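Local coordinates for putative antibiotic biosynthesis monooxygenase (Bacteroides thetaiotaomicron, PDB 3KKF) that is a predicted oxidoreductase of the antibiotic biosynthesis monooxygenase family that binds calcium and probably works as a two-fold symmetric dimer, at the interface of chains A and B. Residues are numbered along the deposited sequence; one frame, centred on the assembly and turned at random. Chains: chain A/B, Putative antibiotic biosynthesis monooxygenase.

Contact 1: the interface of chains A and B. Residues chain A 30, 34, 41-43; chain B 102-104.
The C-terminal tail of chain B, B:Leu102 to B:Met104, crosses to chain A and lies over the start of strand 40-48 and the end of helix 19-36, a tail crossing that its two-fold twin repeats and that probably helps hold the dimer together. B:Leu102 hides the most surface in this patch, 46 Å². Its two methyls divide the work: CD1 meets the selenomethionine methyl CE of A:Met34 at 4.0 Å, while CD2 rests 3.3 Å from the backbone carbonyl O of A:Leu43. CG of B:Leu102 stands opposite its own backbone N (chi1 -174°), which carries the branch away from the tail and toward the strand. A:Met34 and B:Leu102 approach tip to tip. The A:Met34 chain is bent at both chi2 (-65°) and chi3 (-72°), and this curl brings CE not only to the leucine but also to 3.5 Å from the main-chain O of B:Lys103. The side chain of B:Lys103, by contrast, extends away from chain A, so that residue takes part mainly through its backbone. Further along the tail, the side chains of A:Val42 and B:Met104 slant across each other, with the valine CB 3.9 Å from CG of the selenomethionine. The valine also uses its methyl branches: CG1 reaches CG of B:Met104 at 4.1 Å, and CG2 lies 3.9 Å from the carbonyl O of B:Lys103. Beside this pair, the carbonyl O of A:Leu41 sits 3.5 Å from CA of B:Met104.

Contact 2: the interface of chains A and B. Residues chain A 7, 9, 93, 95-96; chain B 46-48, 56.
A:Leu9, B:Val46 and B:Glu48 bury 46, 38 and 34 Å² where the edge of strand 89-97 in chain A pairs antiparallel with strand 40-48 of chain B. This pairing carries beta hydrogen bonding from one subunit to the other and probably helps hold the dimer. From strand 6-14, A:Leu9 sends its CD1 methyl toward B:Thr56, tip to tip, at 3.8 Å from CB. The same methyl touches CG2 of B:Val46 at 3.9 Å, so one leucine branch bridges two neighbouring strands of the partner. B:Val46 spreads over several residues: CB packs 3.7 Å from CB of A:Ala95, and CG1, placed beside its own backbone N (chi1 -55°), reaches CG1 of A:Val7 at 4.1 Å. B:Glu48 contributes the aliphatic part of its chain, which stretches out past CG and slants across A:Ile93; the isoleucine CG2 lies 3.5 Å from the glutamate CG and also approaches the carboxylate carbon CD. Two main-chain hydrogen bonds join the strands: A:Thr96 N gives to B:Ala47 O at 2.9 Å, and B:Ala47 N returns a bond to A:Thr96 O, also at 2.9 Å.

Contact 3: the interface of chains A and B. Residues chain A 42, 58, 60, 104; chain B 44, 58, 104.
Apolar packing dominates where A:Leu58 and A:Ile60 of strand 54-61 meet B:Tyr44, B:Leu58 and B:Met104. On the two-fold axis, CD2 of A:Leu58 faces CD2 of B:Leu58 at 3.8 Å, the two side chains crossing at a slant. CG lies anti to the backbone N in both copies (chi1 174°), directing the branch across the dimer face. A:Met104 joins from its own tail: its selenomethionine methyl CE meets CE of B:Met104 at 3.7 Å, the two chains lying roughly perpendicular and stretched out past CG (chi2 173°). Each CE additionally touches the opposite leucine, with CE of A:Met104 3.8 Å from CD2 of B:Leu58.

Aromatic contacts come next. The side chain of A:Leu58 stands square to that of B:Tyr44, its CD2 3.8 Å from ring carbon CD2. A:Ile60 approaches from the opposite direction and sets its CD1 methyl 3.5 Å from the phenol OH and 3.8 Å from CZ. CE of B:Met104, from the same chain as the tyrosine, sits over one face of the ring, displaced toward its rim, and also touches A:Leu58 and A:Ile60.

Polar links run through water 1, which lies 3.2 Å from the carbonyl O of both A:Met104 and B:Met104; their backbone N atoms approach it as well, but only weakly. The site thus supplies an apolar centre on the symmetry axis, with a shared water tying together the two exchanged tails, and probably helps hold the dimer together.

Contact 1: the interface of chains A and B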
# COMPACT_ATOMS: atom_id res chain seq x y z
N ILE A 30 6.67 -5.12 13.28
CA ILE A 30 5.55 -4.21 12.95
C ILE A 30 4.65 -4.03 14.18
O ILE A 30 4.27 -2.90 14.50
CB ILE A 30 4.77 -4.71 11.74
CG1 ILE A 30 5.63 -4.56 10.48
CG2 ILE A 30 3.42 -3.96 11.61
CD1 ILE A 30 4.94 -5.03 9.20
N MSE A 34 4.08 -0.37 15.91
CA MSE A 34 2.77 0.22 16.00
C MSE A 34 2.42 0.52 17.47
O MSE A 34 1.86 1.58 17.78
CB MSE A 34 1.70 -0.68 15.38
CG MSE A 34 1.82 -0.84 13.87
SE MSE A 34 1.54 0.77 12.88
CE MSE A 34 -0.37 1.00 13.10
N LEU A 41 2.90 5.70 11.68
CA LEU A 41 1.46 5.80 11.45
C LEU A 41 0.88 4.51 10.87
O LEU A 41 -0.23 4.11 11.22
CB LEU A 41 1.10 7.05 10.63
CG LEU A 41 1.65 8.38 11.20
CD1 LEU A 41 1.23 9.55 10.33
CD2 LEU A 41 1.21 8.62 12.63
N VAL A 42 1.62 3.88 9.95
CA VAL A 42 1.27 2.51 9.54
C VAL A 42 2.48 1.84 8.92
O VAL A 42 3.31 2.48 8.28
CB VAL A 42 0.03 2.44 8.55
CG1 VAL A 42 0.45 2.65 7.06
CG2 VAL A 42 -0.76 1.13 8.72
N LEU A 43 2.55 0.53 9.11
CA LEU A 43 3.47 -0.38 8.40
C LEU A 43 2.50 -1.48 7.96
O LEU A 43 2.20 -2.41 8.74
CB LEU A 43 4.60 -0.92 9.26
CG LEU A 43 5.55 0.15 9.81
CD1 LEU A 43 6.47 -0.40 10.92
CD2 LEU A 43 6.36 0.81 8.68
N LEU B 102 -5.30 -4.22 10.39
CA LEU B 102 -4.41 -3.17 10.89
C LEU B 102 -4.87 -1.85 10.22
O LEU B 102 -5.12 -1.81 9.01
CB LEU B 102 -2.96 -3.47 10.53
CG LEU B 102 -1.94 -2.49 11.14
CD1 LEU B 102 -1.84 -2.67 12.66
CD2 LEU B 102 -0.57 -2.62 10.46
N LYS B 103 -4.99 -0.79 11.04
CA LYS B 103 -5.43 0.54 10.55
C LYS B 103 -4.33 1.57 10.74
O LYS B 103 -3.44 1.42 11.58
CB LYS B 103 -6.72 0.99 11.26
CG LYS B 103 -7.91 0.02 11.17
CD LYS B 103 -8.38 -0.26 9.75
CE LYS B 103 -9.55 -1.31 9.74
NZ LYS B 103 -10.00 -1.72 8.35
N MSE B 104 -4.41 2.63 9.95
CA MSE B 104 -3.50 3.72 10.04
C MSE B 104 -3.86 4.56 11.28
O MSE B 104 -5.07 4.71 11.60
CB MSE B 104 -3.66 4.60 8.80
CG MSE B 104 -3.44 3.89 7.43
SE MSE B 104 -3.89 5.02 5.98
CE MSE B 104 -3.32 3.90 4.51

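Contact 2: the interface of chains A and B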
# COMPACT_ATOMS: atom_id res chain seq x y z
N VAL A 7 5.90 8.93 3.10
CA VAL A 7 5.22 7.77 2.56
C VAL A 7 6.19 7.02 1.66
O VAL A 7 6.86 7.63 0.79
CB VAL A 7 3.94 8.19 1.78
CG1 VAL A 7 3.21 6.96 1.22
CG2 VAL A 7 3.00 9.01 2.67
N LEU A 9 6.94 2.89 -0.22
CA LEU A 9 6.67 1.48 -0.44
C LEU A 9 7.98 0.75 -0.40
O LEU A 9 8.96 1.15 -1.07
CB LEU A 9 6.06 1.20 -1.82
CG LEU A 9 4.74 1.81 -2.12
CD1 LEU A 9 4.39 1.63 -3.60
CD2 LEU A 9 3.66 1.17 -1.25
N ILE A 93 10.89 2.73 -2.40
CA ILE A 93 10.21 3.63 -3.32
C ILE A 93 9.54 4.79 -2.59
O ILE A 93 8.45 4.65 -2.05
CB ILE A 93 9.14 2.86 -4.11
CG1 ILE A 93 9.75 1.61 -4.80
CG2 ILE A 93 8.44 3.75 -5.15
CD1 ILE A 93 8.70 0.65 -5.43
N ALA A 95 7.27 7.88 -2.25
CA ALA A 95 6.03 8.09 -2.99
C ALA A 95 5.21 9.24 -2.45
O ALA A 95 5.36 9.64 -1.29
CB ALA A 95 5.21 6.77 -2.94
N THR A 96 4.35 9.77 -3.32
CA THR A 96 3.46 10.86 -2.96
C THR A 96 2.04 10.37 -2.93
O THR A 96 1.56 9.88 -3.94
CB THR A 96 3.53 12.00 -3.98
OG1 THR A 96 4.87 12.45 -4.13
CG2 THR A 96 2.61 13.18 -3.57
N VAL B 46 -0.66 6.03 -4.49
CA VAL B 46 0.58 6.78 -4.40
C VAL B 46 1.28 6.77 -5.76
O VAL B 46 1.13 5.84 -6.55
CB VAL B 46 1.55 6.18 -3.33
CG1 VAL B 46 0.87 6.07 -1.97
CG2 VAL B 46 2.11 4.81 -3.77
N ALA B 47 2.01 7.87 -6.03
CA ALA B 47 2.82 7.99 -7.24
C ALA B 47 4.29 7.92 -6.85
O ALA B 47 4.70 8.52 -5.87
CB ALA B 47 2.53 9.32 -7.96
N GLU B 48 5.08 7.19 -7.60
CA GLU B 48 6.51 7.09 -7.31
C GLU B 48 7.16 8.46 -7.54
O GLU B 48 6.97 9.05 -8.60
CB GLU B 48 7.17 5.98 -8.17
CG GLU B 48 6.52 4.59 -7.95
CD GLU B 48 7.23 3.47 -8.62
OE1 GLU B 48 8.39 3.64 -9.04
OE2 GLU B 48 6.60 2.38 -8.73
N THR B 56 0.77 3.13 -7.64
CA THR B 56 0.37 1.92 -6.94
C THR B 56 -0.81 2.27 -6.06
O THR B 56 -0.79 3.31 -5.36
CB THR B 56 1.51 1.35 -6.09
OG1 THR B 56 2.52 0.84 -6.93
CG2 THR B 56 1.04 0.18 -5.19

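Contact 3: the interface of chains A and B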
# COMPACT_ATOMS: atom_id res chain seq x y z
N VAL A 42 1.62 3.88 9.95
CA VAL A 42 1.27 2.51 9.54
C VAL A 42 2.48 1.84 8.92
O VAL A 42 3.31 2.48 8.28
CB VAL A 42 0.03 2.44 8.55
CG1 VAL A 42 0.45 2.65 7.06
CG2 VAL A 42 -0.76 1.13 8.72
N LEU A 58 3.42 -0.82 2.76
CA LEU A 58 3.08 0.60 2.73
C LEU A 58 3.50 1.16 4.08
O LEU A 58 3.03 0.74 5.13
CB LEU A 58 1.58 0.82 2.52
CG LEU A 58 1.11 2.29 2.61
CD1 LEU A 58 1.74 3.24 1.58
CD2 LEU A 58 -0.42 2.34 2.53
N ILE A 60 4.04 4.60 6.42
CA ILE A 60 3.70 6.02 6.59
C ILE A 60 4.27 6.44 7.96
O ILE A 60 3.89 5.85 9.00
CB ILE A 60 2.19 6.31 6.52
CG1 ILE A 60 1.58 5.81 5.20
CG2 ILE A 60 1.96 7.81 6.72
CD1 ILE A 60 0.04 5.93 5.11
N MSE A 104 -8.10 4.46 6.32
CA MSE A 104 -8.89 3.30 6.08
C MSE A 104 -10.15 3.38 6.96
O MSE A 104 -10.08 3.88 8.11
CB MSE A 104 -8.09 2.06 6.50
CG MSE A 104 -6.72 1.87 5.79
SE MSE A 104 -5.74 0.44 6.55
CE MSE A 104 -4.24 0.39 5.33
N TYR B 44 -5.97 3.65 -1.50
CA TYR B 44 -4.85 4.51 -1.13
C TYR B 44 -3.83 4.51 -2.27
O TYR B 44 -3.01 3.58 -2.40
CB TYR B 44 -4.22 4.08 0.20
CG TYR B 44 -3.27 5.12 0.77
CD1 TYR B 44 -3.73 6.13 1.62
CD2 TYR B 44 -1.93 5.11 0.44
CE1 TYR B 44 -2.85 7.09 2.14
CE2 TYR B 44 -1.06 6.08 0.95
CZ TYR B 44 -1.53 7.04 1.80
OH TYR B 44 -0.63 7.95 2.28
N LEU B 58 -3.22 0.71 -3.01
CA LEU B 58 -3.62 -0.30 -2.02
C LEU B 58 -5.14 -0.23 -1.95
O LEU B 58 -5.73 0.79 -1.62
CB LEU B 58 -3.01 -0.01 -0.65
CG LEU B 58 -3.49 -0.94 0.49
CD1 LEU B 58 -3.17 -2.43 0.28
CD2 LEU B 58 -2.92 -0.45 1.82
N MSE B 104 -4.41 2.63 9.95
CA MSE B 104 -3.50 3.72 10.04
C MSE B 104 -3.86 4.56 11.28
O MSE B 104 -5.07 4.71 11.60
CB MSE B 104 -3.66 4.60 8.80
CG MSE B 104 -3.44 3.89 7.43
SE MSE B 104 -3.89 5.02 5.98
CE MSE B 104 -3.32 3.90 4.51
O HOH W 1 -7.12 4.04 9.27

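Contacts 1 and 3 adjoin, their C-alpha centres about 7 Å apart, and share A:Val42 and B:Met104: the same chain B tail that runs over the neighbouring strand and helix in contact 1 sends the side chain of its penultimate residue to the symmetry axis in contact 3. The C-alpha centre of contact 2 lies further off, about 11 Å from that of contact 3 and 17 Å from that of contact 1, where edge strands pair. Strands 40-48 and 54-61 recur, the first in all three contacts. With each contact doubled by symmetry, sheet packing, strand pairing and tail exchange together suggest that the dimer is probably the working form.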